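Local structure of ancylostoma secreted protein 1 (Necator americanus, 3NT8) at residues A[48-53]-A[210-214]; A[67-71]-A[200-204]; A[226-230]-A[276-282]. The protein is a secreted two-CAP-domain protein of the human hookworm, associated with the transition of infective larvae to parasitism. All blocks are in the same frame, centred on the assembly; numbering follows the deposited sequence.

The three contacts belong to a two-CAP-domain protein. Contacts 1 and 2 lie side by side, their centres 10 Å apart, and contact 2 is nested inside the loop that contact 1 closes; contact 3 comes after both in series. The first two tie the first CAP domain, through helix 34-52 and the loop between strands 66-67 and 73-74, to the cysteine-bonded segment that follows its sheet. They form one continuous region, joined by the disulfide Cys201-Cys214 and by a probable hydrogen bond from Cys214 N to Met69 O. Contact 3, on helix 278-288 of the second CAP domain, touches neither: its centre is about 31 Å from that of contact 2 and about 40 Å from that of contact 1, on the opposite side of the chain's centre from contact 1.

Contact 1: residues A[48-53]-A[210-214]; sequences RRRVAK and EDGLC
Arg49, near the end of helix 34-52, grips the hairpin of residues 210-214 by its backbone. The guanidinium meets two successive carbonyls with its edge: NE donates to Asp211 O at 2.9 Å (N-H...O angle 160°), and NH2 donates to Glu210 O, also at 2.9 Å. Both oxygens sit near the guanidinium plane, where the N-H bonds point, which is why arginine suits this place. Glu210 O takes a second bond, from Leu213 N of the turn itself, and the two donors reach it from opposite faces of its plane.

The other large share of buried surface comes from Leu213. Its CD1 sits over the centre of one guanidinium face, 3.5 Å from Arg49 CZ, while CD2 turns to the helix backbone near Arg48. The branched side chain thus meets both the cation's face and the helix, and the arginine chain, bent at chi3 (-93°), crosses it at about a right angle.

Asp211 adds charge to the contact, in a salt-bridge network with Arg49 and Lys53. Lys53 NZ makes a salt bridge to Asp211 OD1 at 2.7 Å, from the syn side, and a weak bond to OD2. Asp211 OD2 also lies 3.5 Å from Arg49 NE, well out of the guanidinium plane, so that attraction is purely electrostatic. Lysine's long chain, extended beyond CG, carries the ammonium group across to the turn. Ala52, with only a methyl, packs CB on Gly212 O, and Gly212 takes a positive phi easily. Glu210 to Leu213 form a type I' beta turn, characteristic of a beta hairpin with a two-residue loop, here docked on a CAP-domain helix.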
ATOM      1  N   ARG A  48      14.957  -7.493  -9.668  1.00 14.67           N
ATOM      2  CA  ARG A  48      14.528  -6.141  -9.207  1.00 16.55           C
ATOM      3  C   ARG A  48      15.462  -4.988  -9.672  1.00 16.36           C
ATOM      4  O   ARG A  48      14.984  -3.865  -9.953  1.00 17.05           O
ATOM      5  CB  ARG A  48      14.283  -6.105  -7.688  1.00 16.67           C
ATOM      6  CG  ARG A  48      13.107  -6.996  -7.240  1.00 17.77           C
ATOM      7  CD  ARG A  48      13.054  -7.371  -5.721  1.00 15.59           C
ATOM      8  NE  ARG A  48      12.728  -6.203  -4.932  1.00 14.99           N
ATOM      9  CZ  ARG A  48      11.491  -5.796  -4.643  1.00 11.68           C
ATOM     10  NH1 ARG A  48      10.413  -6.549  -4.993  1.00  8.46           N
ATOM     11  NH2 ARG A  48      11.352  -4.678  -3.957  1.00  5.07           N
ATOM     12  N   ARG A  49      16.762  -5.274  -9.750  1.00 15.84           N
ATOM     13  CA  ARG A  49      17.796  -4.300 -10.060  1.00 15.97           C
ATOM     14  C   ARG A  49      17.750  -4.011 -11.544  1.00 16.50           C
ATOM     15  O   ARG A  49      17.928  -2.873 -11.922  1.00 16.36           O
ATOM     16  CB  ARG A  49      19.180  -4.798  -9.649  1.00 16.16           C
ATOM     17  CG  ARG A  49      20.306  -3.797  -9.893  1.00 17.80           C
ATOM     18  CD  ARG A  49      21.617  -4.368  -9.417  1.00 16.76           C
ATOM     19  NE  ARG A  49      21.875  -3.949  -8.037  1.00 18.44           N
ATOM     20  CZ  ARG A  49      21.983  -4.766  -6.988  1.00 18.95           C
ATOM     21  NH1 ARG A  49      21.866  -6.078  -7.115  1.00 19.43           N
ATOM     22  NH2 ARG A  49      22.230  -4.259  -5.801  1.00 13.78           N
ATOM     23  N   ARG A  50      17.519  -5.058 -12.356  1.00 15.76           N
ATOM     24  CA  ARG A  50      17.262  -4.898 -13.762  1.00 16.32           C
ATOM     25  C   ARG A  50      16.116  -3.972 -14.059  1.00 16.52           C
ATOM     26  O   ARG A  50      16.216  -3.193 -15.002  1.00 18.84           O
ATOM     27  CB  ARG A  50      17.095  -6.219 -14.502  1.00 15.45           C
ATOM     28  CG  ARG A  50      18.365  -7.038 -14.624  1.00 17.51           C
ATOM     29  CD  ARG A  50      18.155  -8.209 -15.518  1.00 22.18           C
ATOM     30  NE  ARG A  50      17.852  -7.873 -16.926  1.00 29.94           N
ATOM     31  CZ  ARG A  50      18.732  -7.519 -17.900  1.00 35.99           C
ATOM     32  NH1 ARG A  50      20.039  -7.359 -17.666  1.00 38.21           N
ATOM     33  NH2 ARG A  50      18.296  -7.292 -19.158  1.00 37.16           N
ATOM     34  N   VAL A  51      15.038  -4.039 -13.299  1.00 17.39           N
ATOM     35  CA  VAL A  51      13.893  -3.179 -13.513  1.00 16.72           C
ATOM     36  C   VAL A  51      14.235  -1.768 -13.151  1.00 17.95           C
ATOM     37  O   VAL A  51      14.006  -0.822 -13.955  1.00 19.63           O
ATOM     38  CB  VAL A  51      12.661  -3.636 -12.685  1.00 18.13           C
ATOM     39  CG1 VAL A  51      11.478  -2.630 -12.863  1.00 12.21           C
ATOM     40  CG2 VAL A  51      12.231  -5.030 -13.094  1.00 18.21           C
ATOM     41  N   ALA A  52      14.755  -1.610 -11.935  1.00 18.83           N
ATOM     42  CA  ALA A  52      15.206  -0.331 -11.422  1.00 19.23           C
ATOM     43  C   ALA A  52      16.063   0.425 -12.416  1.00 19.52           C
ATOM     44  O   ALA A  52      15.828   1.611 -12.598  1.00 18.58           O
ATOM     45  CB  ALA A  52      15.918  -0.501 -10.151  1.00 19.11           C
ATOM     46  N   LYS A  53      17.041  -0.274 -13.020  1.00 20.80           N
ATOM     47  CA  LYS A  53      18.003   0.257 -14.028  1.00 22.10           C
ATOM     48  C   LYS A  53      17.394   0.492 -15.429  1.00 22.73           C
ATOM     49  O   LYS A  53      18.019   1.149 -16.269  1.00 24.02           O
ATOM     50  CB  LYS A  53      19.208  -0.666 -14.148  1.00 22.94           C
ATOM     51  CG  LYS A  53      20.117  -0.601 -12.953  1.00 24.73           C
ATOM     52  CD  LYS A  53      21.549  -0.996 -13.273  1.00 28.14           C
ATOM     53  CE  LYS A  53      22.521  -0.617 -12.104  1.00 26.89           C
ATOM     54  NZ  LYS A  53      23.734  -1.513 -12.130  1.00 32.69           N
ATOM     55  N   GLU A 210      22.390   0.480  -2.710  1.00 22.56           N
ATOM     56  CA  GLU A 210      23.380  -0.443  -3.273  1.00 21.80           C
ATOM     57  C   GLU A 210      23.108  -0.637  -4.744  1.00 22.78           C
ATOM     58  O   GLU A 210      22.220  -1.407  -5.117  1.00 24.18           O
ATOM     59  CB  GLU A 210      23.300  -1.794  -2.594  1.00 22.01           C
ATOM     60  CG  GLU A 210      24.083  -1.867  -1.325  1.00 25.16           C
ATOM     61  CD  GLU A 210      23.975  -3.203  -0.669  1.00 27.10           C
ATOM     62  OE1 GLU A 210      23.808  -4.215  -1.417  1.00 31.01           O
ATOM     63  OE2 GLU A 210      24.076  -3.226   0.584  1.00 26.99           O
ATOM     64  N   ASP A 211      23.887   0.034  -5.588  1.00 22.27           N
ATOM     65  CA  ASP A 211      23.792  -0.120  -7.059  1.00 21.18           C
ATOM     66  C   ASP A 211      22.317  -0.117  -7.533  1.00 20.57           C
ATOM     67  O   ASP A 211      21.828  -1.086  -8.120  1.00 19.90           O
ATOM     68  CB  ASP A 211      24.635  -1.342  -7.556  1.00 20.30           C
ATOM     69  CG  ASP A 211      24.676  -1.455  -9.085  1.00 22.50           C
ATOM     70  OD1 ASP A 211      24.664  -0.411  -9.795  1.00 23.90           O
ATOM     71  OD2 ASP A 211      24.737  -2.599  -9.605  1.00 25.00           O
ATOM     72  N   GLY A 212      21.613   0.984  -7.267  1.00 19.81           N
ATOM     73  CA  GLY A 212      20.217   1.160  -7.733  1.00 18.91           C
ATOM     74  C   GLY A 212      19.118   0.531  -6.871  1.00 18.73           C
ATOM     75  O   GLY A 212      17.927   0.707  -7.146  1.00 17.35           O
ATOM     76  N   LEU A 213      19.509  -0.210  -5.836  1.00 18.49           N
ATOM     77  CA  LEU A 213      18.524  -0.816  -4.947  1.00 18.84           C
ATOM     78  C   LEU A 213      18.601  -0.140  -3.610  1.00 19.87           C
ATOM     79  O   LEU A 213      19.692  -0.009  -3.028  1.00 18.18           O
ATOM     80  CB  LEU A 213      18.692  -2.364  -4.779  1.00 18.47           C
ATOM     81  CG  LEU A 213      18.384  -3.280  -5.992  1.00 17.40           C
ATOM     82  CD1 LEU A 213      18.693  -4.765  -5.706  1.00 14.15           C
ATOM     83  CD2 LEU A 213      16.957  -3.087  -6.465  1.00 15.49           C
ATOM     84  N   CYS A 214      17.447   0.322  -3.135  1.00 20.61           N
ATOM     85  CA  CYS A 214      17.373   0.861  -1.785  1.00 22.22           C
ATOM     86  C   CYS A 214      17.499  -0.221  -0.745  1.00 22.96           C
ATOM     87  O   CYS A 214      17.086  -1.332  -0.990  1.00 24.33           O
ATOM     88  CB  CYS A 214      16.074   1.667  -1.596  1.00 22.56           C
ATOM     89  SG  CYS A 214      16.070   3.130  -2.643  1.00 22.47           S
TER

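Contact 2: residues A[67-71]-A[200-204]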
ATOM      1  N   LYS A  67      12.456   4.183  -9.123  1.00 19.00           N
ATOM      2  CA  LYS A  67      12.997   4.793  -7.931  1.00 17.42           C
ATOM      3  C   LYS A  67      12.438   4.032  -6.739  1.00 16.84           C
ATOM      4  O   LYS A  67      11.407   3.320  -6.865  1.00 16.02           O
ATOM      5  CB  LYS A  67      12.639   6.273  -7.872  1.00 16.64           C
ATOM      6  CG  LYS A  67      11.150   6.609  -7.936  1.00 20.27           C
ATOM      7  CD  LYS A  67      10.953   8.143  -7.770  1.00 21.85           C
ATOM      8  CE  LYS A  67       9.476   8.539  -7.749  1.00 26.20           C
ATOM      9  NZ  LYS A  67       9.229  10.032  -8.010  1.00 28.35           N
ATOM     10  N   ASN A  68      13.092   4.171  -5.582  1.00 15.63           N
ATOM     11  CA  ASN A  68      12.638   3.459  -4.354  1.00 15.09           C
ATOM     12  C   ASN A  68      12.451   1.925  -4.551  1.00 15.79           C
ATOM     13  O   ASN A  68      11.567   1.314  -3.987  1.00 15.84           O
ATOM     14  CB  ASN A  68      11.318   4.090  -3.836  1.00 15.02           C
ATOM     15  CG  ASN A  68      11.445   5.574  -3.524  1.00 12.70           C
ATOM     16  OD1 ASN A  68      12.508   6.052  -3.135  1.00 20.73           O
ATOM     17  ND2 ASN A  68      10.352   6.289  -3.633  1.00 18.80           N
ATOM     18  N   MET A  69      13.256   1.290  -5.397  1.00 17.29           N
ATOM     19  CA  MET A  69      13.179  -0.168  -5.526  1.00 16.99           C
ATOM     20  C   MET A  69      14.041  -0.784  -4.476  1.00 17.33           C
ATOM     21  O   MET A  69      15.277  -0.659  -4.530  1.00 17.61           O
ATOM     22  CB  MET A  69      13.629  -0.640  -6.897  1.00 17.10           C
ATOM     23  CG  MET A  69      13.602  -2.156  -7.074  1.00 15.12           C
ATOM     24  SD  MET A  69      11.957  -2.909  -7.080  1.00 17.02           S
ATOM     25  CE  MET A  69      11.189  -2.336  -8.596  1.00 21.46           C
ATOM     26  N   TYR A  70      13.403  -1.408  -3.486  1.00 17.57           N
ATOM     27  CA  TYR A  70      14.112  -2.051  -2.351  1.00 17.50           C
ATOM     28  C   TYR A  70      14.669  -3.469  -2.619  1.00 18.04           C
ATOM     29  O   TYR A  70      14.052  -4.316  -3.305  1.00 17.04           O
ATOM     30  CB  TYR A  70      13.282  -2.004  -1.041  1.00 17.28           C
ATOM     31  CG  TYR A  70      13.314  -0.649  -0.380  1.00 17.19           C
ATOM     32  CD1 TYR A  70      14.082  -0.445   0.776  1.00 16.98           C
ATOM     33  CD2 TYR A  70      12.705   0.451  -0.972  1.00 15.35           C
ATOM     34  CE1 TYR A  70      14.196   0.771   1.348  1.00 15.78           C
ATOM     35  CE2 TYR A  70      12.782   1.708  -0.376  1.00 17.32           C
ATOM     36  CZ  TYR A  70      13.504   1.863   0.765  1.00 21.55           C
ATOM     37  OH  TYR A  70      13.560   3.136   1.309  1.00 26.07           O
ATOM     38  N   LYS A  71      15.867  -3.673  -2.108  1.00 18.42           N
ATOM     39  CA  LYS A  71      16.532  -4.971  -2.122  1.00 20.29           C
ATOM     40  C   LYS A  71      15.822  -5.764  -1.058  1.00 19.37           C
ATOM     41  O   LYS A  71      15.557  -5.228   0.010  1.00 20.69           O
ATOM     42  CB  LYS A  71      17.982  -4.806  -1.730  1.00 20.32           C
ATOM     43  CG  LYS A  71      18.809  -6.059  -1.868  1.00 22.31           C
ATOM     44  CD  LYS A  71      20.299  -5.766  -1.602  1.00 25.42           C
ATOM     45  CE  LYS A  71      21.140  -7.096  -1.862  1.00 30.34           C
ATOM     46  NZ  LYS A  71      22.551  -7.016  -1.385  1.00 32.45           N
ATOM     47  N   ASP A 200      18.154   9.106  -1.766  1.00 23.69           N
ATOM     48  CA  ASP A 200      17.178   9.019  -2.867  1.00 24.56           C
ATOM     49  C   ASP A 200      16.038   8.077  -2.564  1.00 25.67           C
ATOM     50  O   ASP A 200      15.062   7.990  -3.342  1.00 26.25           O
ATOM     51  CB  ASP A 200      17.778   8.567  -4.178  1.00 23.86           C
ATOM     52  CG  ASP A 200      18.776   9.502  -4.719  1.00 21.58           C
ATOM     53  OD1 ASP A 200      18.523  10.708  -4.762  1.00 19.53           O
ATOM     54  OD2 ASP A 200      19.815   8.986  -5.141  1.00 20.53           O
ATOM     55  N   CYS A 201      16.152   7.370  -1.445  1.00 25.89           N
ATOM     56  CA  CYS A 201      15.132   6.401  -1.112  1.00 26.41           C
ATOM     57  C   CYS A 201      14.151   7.012  -0.133  1.00 27.27           C
ATOM     58  O   CYS A 201      14.525   7.311   1.009  1.00 28.83           O
ATOM     59  CB  CYS A 201      15.762   5.171  -0.534  1.00 25.24           C
ATOM     60  SG  CYS A 201      17.084   4.518  -1.579  1.00 23.91           S
ATOM     61  N   SER A 202      12.910   7.195  -0.595  1.00 28.24           N
ATOM     62  CA  SER A 202      11.905   8.001   0.097  1.00 28.97           C
ATOM     63  C   SER A 202      10.918   7.167   0.887  1.00 28.66           C
ATOM     64  O   SER A 202      10.297   7.670   1.833  1.00 29.38           O
ATOM     65  CB  SER A 202      11.190   8.963  -0.888  1.00 30.42           C
ATOM     66  OG  SER A 202      10.312   8.256  -1.779  1.00 32.18           O
ATOM     67  N   THR A 203      10.821   5.877   0.565  1.00 27.55           N
ATOM     68  CA  THR A 203       9.900   4.982   1.223  1.00 26.66           C
ATOM     69  C   THR A 203      10.197   4.790   2.722  1.00 27.17           C
ATOM     70  O   THR A 203       9.309   4.958   3.563  1.00 26.10           O
ATOM     71  CB  THR A 203       9.840   3.622   0.513  1.00 27.42           C
ATOM     72  OG1 THR A 203       9.779   3.848  -0.904  1.00 23.47           O
ATOM     73  CG2 THR A 203       8.552   2.869   0.966  1.00 25.36           C
ATOM     74  N   TYR A 204      11.446   4.477   3.051  1.00 26.99           N
ATOM     75  CA  TYR A 204      11.818   4.361   4.451  1.00 27.89           C
ATOM     76  C   TYR A 204      12.959   5.292   4.814  1.00 27.32           C
ATOM     77  O   TYR A 204      13.928   5.401   4.093  1.00 27.53           O
ATOM     78  CB  TYR A 204      12.151   2.911   4.842  1.00 27.66           C
ATOM     79  CG  TYR A 204      11.073   1.928   4.462  1.00 31.17           C
ATOM     80  CD1 TYR A 204       9.995   1.708   5.305  1.00 34.76           C
ATOM     81  CD2 TYR A 204      11.116   1.228   3.251  1.00 32.77           C
ATOM     82  CE1 TYR A 204       8.984   0.820   4.966  1.00 37.02           C
ATOM     83  CE2 TYR A 204      10.094   0.329   2.898  1.00 35.06           C
ATOM     84  CZ  TYR A 204       9.027   0.140   3.760  1.00 37.99           C
ATOM     85  OH  TYR A 204       7.993  -0.731   3.441  1.00 40.88           O
TER
HETATM   86  O   HOH W   1      15.117   5.872  -5.355  1.00 23.05           O
HETATM   87  O   HOH W   2       9.146   1.807  -2.420  1.00 32.81           O
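Two irregular loops meet here, one from the first CAP domain and one from the disulfide-bonded segment that follows its sheet, and the side chain of Asn68 bridges them. Its amide works at both ends: OD1 accepts from Ser202 N at 2.8 Å with a nearly straight N-H (169°), though the donor stands above the carbonyl plane, while ND2 donates to Ser202 OG at 2.7 Å, bent to 135° because the hydroxyl is tilted from the amide plane. Asparagine suits the place because a short amide can accept from a backbone N-H and donate to a hydroxyl of the same residue. Ser202 OG falls between its own backbone N and carbonyl carbon and lies close to that amide.

Two waters extend the seam through the backbone of Asn68. One accepts a hydrogen bond from Asn68 N and donates to Asp200 O; the other donates to Asn68 O and lies 2.6 Å from Thr203 OG1.

Cys201 is disulfide-bonded to Cys214, in the strand pair 208-210/213-215, so this loop is covalently tied to that hairpin. Tyr70 packs beside the cysteine, its OH 3.5 Å from Cys201 CB. The same hydroxyl accepts from Tyr204 N at 3.0 Å and is also hydrogen-bonded to Ser207. Tyr204 then turns the edge of its ring onto the face of Tyr70, a T-shaped stack with centroids 5.2 Å apart and planes at 89°; CD2 is the atom nearest that face.

Contact 3: residues A[226-230]-A[276-282]; sequences QCPSN and YDCEVEA
Cys227 and Cys278 are joined by a disulfide that staples the loop ahead of helix 235-253 to the first turn of helix 278-288 of the second CAP domain. The SG-SG bond is 2.0 Å long with a torsion of -87°, close to the unstrained right angle. Cys227 belongs to a type I beta turn running to Asn230, and that turn aims the asparagine at the helix as well.

Followed outward, Asn230 meets the helix atom by atom. CB lies 3.4 Å from Glu281 OE1, and CG remains beside the same oxygen. With chi1 at -55°, CG stands anti to the carbonyl carbon, and the amide then forks: OD1 rests against the methyl of Ala282, and ND2 makes two hydrogen bonds. One goes to Cys278 O at 3.0 Å, an oxygen that also accepts the helical bond from Ala282 N; the other goes to Glu281 OE1 at 2.9 Å, which it meets on the anti side of the carboxylate. Asparagine fits because one amide nitrogen has two N-H bonds to spend on two acceptors of the same helix, and Ala282 is small enough to let the amide come close.

Glu281 is a hub. Its chain, extended beyond CG, carries OE2 to Tyr276 OH, which donates to it at 2.7 Å, and Arg238 of helix 235-253 makes a salt bridge to the same OE2. These partners probably favour the charged form of this buried carboxylate. Cys372 N also bonds to the Tyr276 hydroxyl, which is thus held from two sides of the chain. Asp277 is the N-cap, its OD2 accepting from Val280 N. Tyr276 also reaches toward the disulfide, and at the edge of its ring CE2 lies 4.4 Å from Cys227 SG.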
ATOM      1  N   GLN A 226       1.503  10.542  21.599  1.00 29.74           N
ATOM      2  CA  GLN A 226       0.538  11.528  21.101  1.00 28.18           C
ATOM      3  C   GLN A 226      -0.776  11.389  21.859  1.00 28.34           C
ATOM      4  O   GLN A 226      -1.318  12.397  22.352  1.00 28.23           O
ATOM      5  CB  GLN A 226       0.311  11.400  19.587  1.00 28.18           C
ATOM      6  CG  GLN A 226       1.516  11.797  18.742  1.00 26.98           C
ATOM      7  CD  GLN A 226       1.262  11.831  17.222  1.00 26.53           C
ATOM      8  OE1 GLN A 226       0.247  12.304  16.773  1.00 23.35           O
ATOM      9  NE2 GLN A 226       2.204  11.301  16.439  1.00 27.80           N
ATOM     10  N   CYS A 227      -1.259  10.146  21.967  1.00 27.13           N
ATOM     11  CA  CYS A 227      -2.504   9.812  22.656  1.00 26.91           C
ATOM     12  C   CYS A 227      -2.308   8.686  23.674  1.00 26.31           C
ATOM     13  O   CYS A 227      -2.520   7.544  23.359  1.00 27.70           O
ATOM     14  CB  CYS A 227      -3.549   9.391  21.628  1.00 25.32           C
ATOM     15  SG  CYS A 227      -3.859  10.633  20.274  1.00 28.06           S
ATOM     16  N   PRO A 228      -1.890   9.004  24.908  1.00 26.92           N
ATOM     17  CA  PRO A 228      -1.493   7.911  25.842  1.00 26.12           C
ATOM     18  C   PRO A 228      -2.665   7.127  26.430  1.00 25.58           C
ATOM     19  O   PRO A 228      -2.482   5.990  26.863  1.00 25.96           O
ATOM     20  CB  PRO A 228      -0.733   8.646  26.960  1.00 25.71           C
ATOM     21  CG  PRO A 228      -0.586  10.093  26.485  1.00 25.10           C
ATOM     22  CD  PRO A 228      -1.673  10.339  25.491  1.00 26.81           C
ATOM     23  N   SER A 229      -3.855   7.732  26.466  1.00 24.38           N
ATOM     24  CA  SER A 229      -5.051   7.049  26.919  1.00 23.08           C
ATOM     25  C   SER A 229      -5.611   6.007  25.950  1.00 22.81           C
ATOM     26  O   SER A 229      -6.422   5.179  26.357  1.00 23.15           O
ATOM     27  CB  SER A 229      -6.129   8.080  27.210  1.00 23.46           C
ATOM     28  OG  SER A 229      -5.662   8.910  28.259  1.00 26.57           O
ATOM     29  N   ASN A 230      -5.211   6.049  24.675  1.00 22.49           N
ATOM     30  CA  ASN A 230      -5.715   5.103  23.681  1.00 21.70           C
ATOM     31  C   ASN A 230      -4.757   3.917  23.498  1.00 21.21           C
ATOM     32  O   ASN A 230      -3.536   4.018  23.719  1.00 20.03           O
ATOM     33  CB  ASN A 230      -6.038   5.793  22.302  1.00 20.70           C
ATOM     34  CG  ASN A 230      -7.021   6.992  22.420  1.00 20.48           C
ATOM     35  OD1 ASN A 230      -7.961   6.956  23.206  1.00 19.98           O
ATOM     36  ND2 ASN A 230      -6.833   8.032  21.577  1.00 20.39           N
ATOM     37  N   TYR A 276      -4.128  15.787  13.927  1.00 21.82           N
ATOM     38  CA  TYR A 276      -4.475  14.566  14.598  1.00 22.30           C
ATOM     39  C   TYR A 276      -5.194  14.802  15.952  1.00 22.27           C
ATOM     40  O   TYR A 276      -4.794  15.655  16.736  1.00 22.45           O
ATOM     41  CB  TYR A 276      -3.235  13.675  14.760  1.00 20.86           C
ATOM     42  CG  TYR A 276      -3.633  12.219  14.753  1.00 22.54           C
ATOM     43  CD1 TYR A 276      -3.827  11.545  13.564  1.00 23.72           C
ATOM     44  CD2 TYR A 276      -3.897  11.531  15.948  1.00 20.52           C
ATOM     45  CE1 TYR A 276      -4.260  10.234  13.561  1.00 22.87           C
ATOM     46  CE2 TYR A 276      -4.289  10.253  15.933  1.00 18.16           C
ATOM     47  CZ  TYR A 276      -4.457   9.594  14.747  1.00 19.93           C
ATOM     48  OH  TYR A 276      -4.892   8.278  14.751  1.00 23.24           O
ATOM     49  N   ASP A 277      -6.261  14.059  16.225  1.00 22.63           N
ATOM     50  CA  ASP A 277      -7.093  14.328  17.386  1.00 22.19           C
ATOM     51  C   ASP A 277      -7.362  13.041  18.119  1.00 23.94           C
ATOM     52  O   ASP A 277      -7.970  12.080  17.569  1.00 25.20           O
ATOM     53  CB  ASP A 277      -8.393  15.013  16.961  1.00 21.63           C
ATOM     54  CG  ASP A 277      -9.259  15.398  18.134  1.00 20.11           C
ATOM     55  OD1 ASP A 277      -9.354  16.587  18.424  1.00 26.31           O
ATOM     56  OD2 ASP A 277      -9.849  14.534  18.791  1.00 20.53           O
ATOM     57  N   CYS A 278      -6.945  13.011  19.380  1.00 24.28           N
ATOM     58  CA  CYS A 278      -7.030  11.815  20.182  1.00 24.15           C
ATOM     59  C   CYS A 278      -8.443  11.296  20.382  1.00 24.78           C
ATOM     60  O   CYS A 278      -8.675  10.063  20.342  1.00 25.65           O
ATOM     61  CB  CYS A 278      -6.317  12.066  21.526  1.00 25.10           C
ATOM     62  SG  CYS A 278      -4.550  12.236  21.317  1.00 26.02           S
ATOM     63  N   GLU A 279      -9.387  12.216  20.592  1.00 23.78           N
ATOM     64  CA  GLU A 279     -10.784  11.868  20.855  1.00 23.34           C
ATOM     65  C   GLU A 279     -11.415  11.228  19.609  1.00 21.55           C
ATOM     66  O   GLU A 279     -12.256  10.323  19.705  1.00 22.13           O
ATOM     67  CB  GLU A 279     -11.630  13.103  21.337  1.00 23.97           C
ATOM     68  CG  GLU A 279     -11.168  13.739  22.670  1.00 31.90           C
ATOM     69  CD  GLU A 279     -11.304  12.779  23.907  1.00 39.27           C
ATOM     70  OE1 GLU A 279     -12.285  12.956  24.680  1.00 43.80           O
ATOM     71  OE2 GLU A 279     -10.445  11.860  24.116  1.00 40.17           O
ATOM     72  N   VAL A 280     -11.054  11.774  18.455  1.00 18.57           N
ATOM     73  CA  VAL A 280     -11.556  11.313  17.201  1.00 15.90           C
ATOM     74  C   VAL A 280     -10.914   9.940  16.993  1.00 16.04           C
ATOM     75  O   VAL A 280     -11.518   9.038  16.401  1.00 15.33           O
ATOM     76  CB  VAL A 280     -11.237  12.276  16.015  1.00 14.67           C
ATOM     77  CG1 VAL A 280     -11.694  11.683  14.728  1.00 12.74           C
ATOM     78  CG2 VAL A 280     -11.903  13.688  16.188  1.00 14.09           C
ATOM     79  N   GLU A 281      -9.676   9.776  17.441  1.00 15.59           N
ATOM     80  CA  GLU A 281      -9.067   8.453  17.376  1.00 16.20           C
ATOM     81  C   GLU A 281      -9.807   7.457  18.285  1.00 14.11           C
ATOM     82  O   GLU A 281     -10.023   6.331  17.909  1.00 13.31           O
ATOM     83  CB  GLU A 281      -7.604   8.501  17.798  1.00 17.35           C
ATOM     84  CG  GLU A 281      -6.829   7.201  17.531  1.00 20.82           C
ATOM     85  CD  GLU A 281      -5.380   7.275  18.058  1.00 27.81           C
ATOM     86  OE1 GLU A 281      -5.183   7.214  19.297  1.00 32.97           O
ATOM     87  OE2 GLU A 281      -4.440   7.422  17.250  1.00 28.31           O
ATOM     88  N   ALA A 282     -10.131   7.875  19.486  1.00 14.54           N
ATOM     89  CA  ALA A 282     -10.731   6.978  20.480  1.00 16.27           C
ATOM     90  C   ALA A 282     -12.065   6.539  19.916  1.00 17.60           C
ATOM     91  O   ALA A 282     -12.476   5.404  20.138  1.00 19.14           O
ATOM     92  CB  ALA A 282     -10.962   7.701  21.801  1.00 15.26           C
TER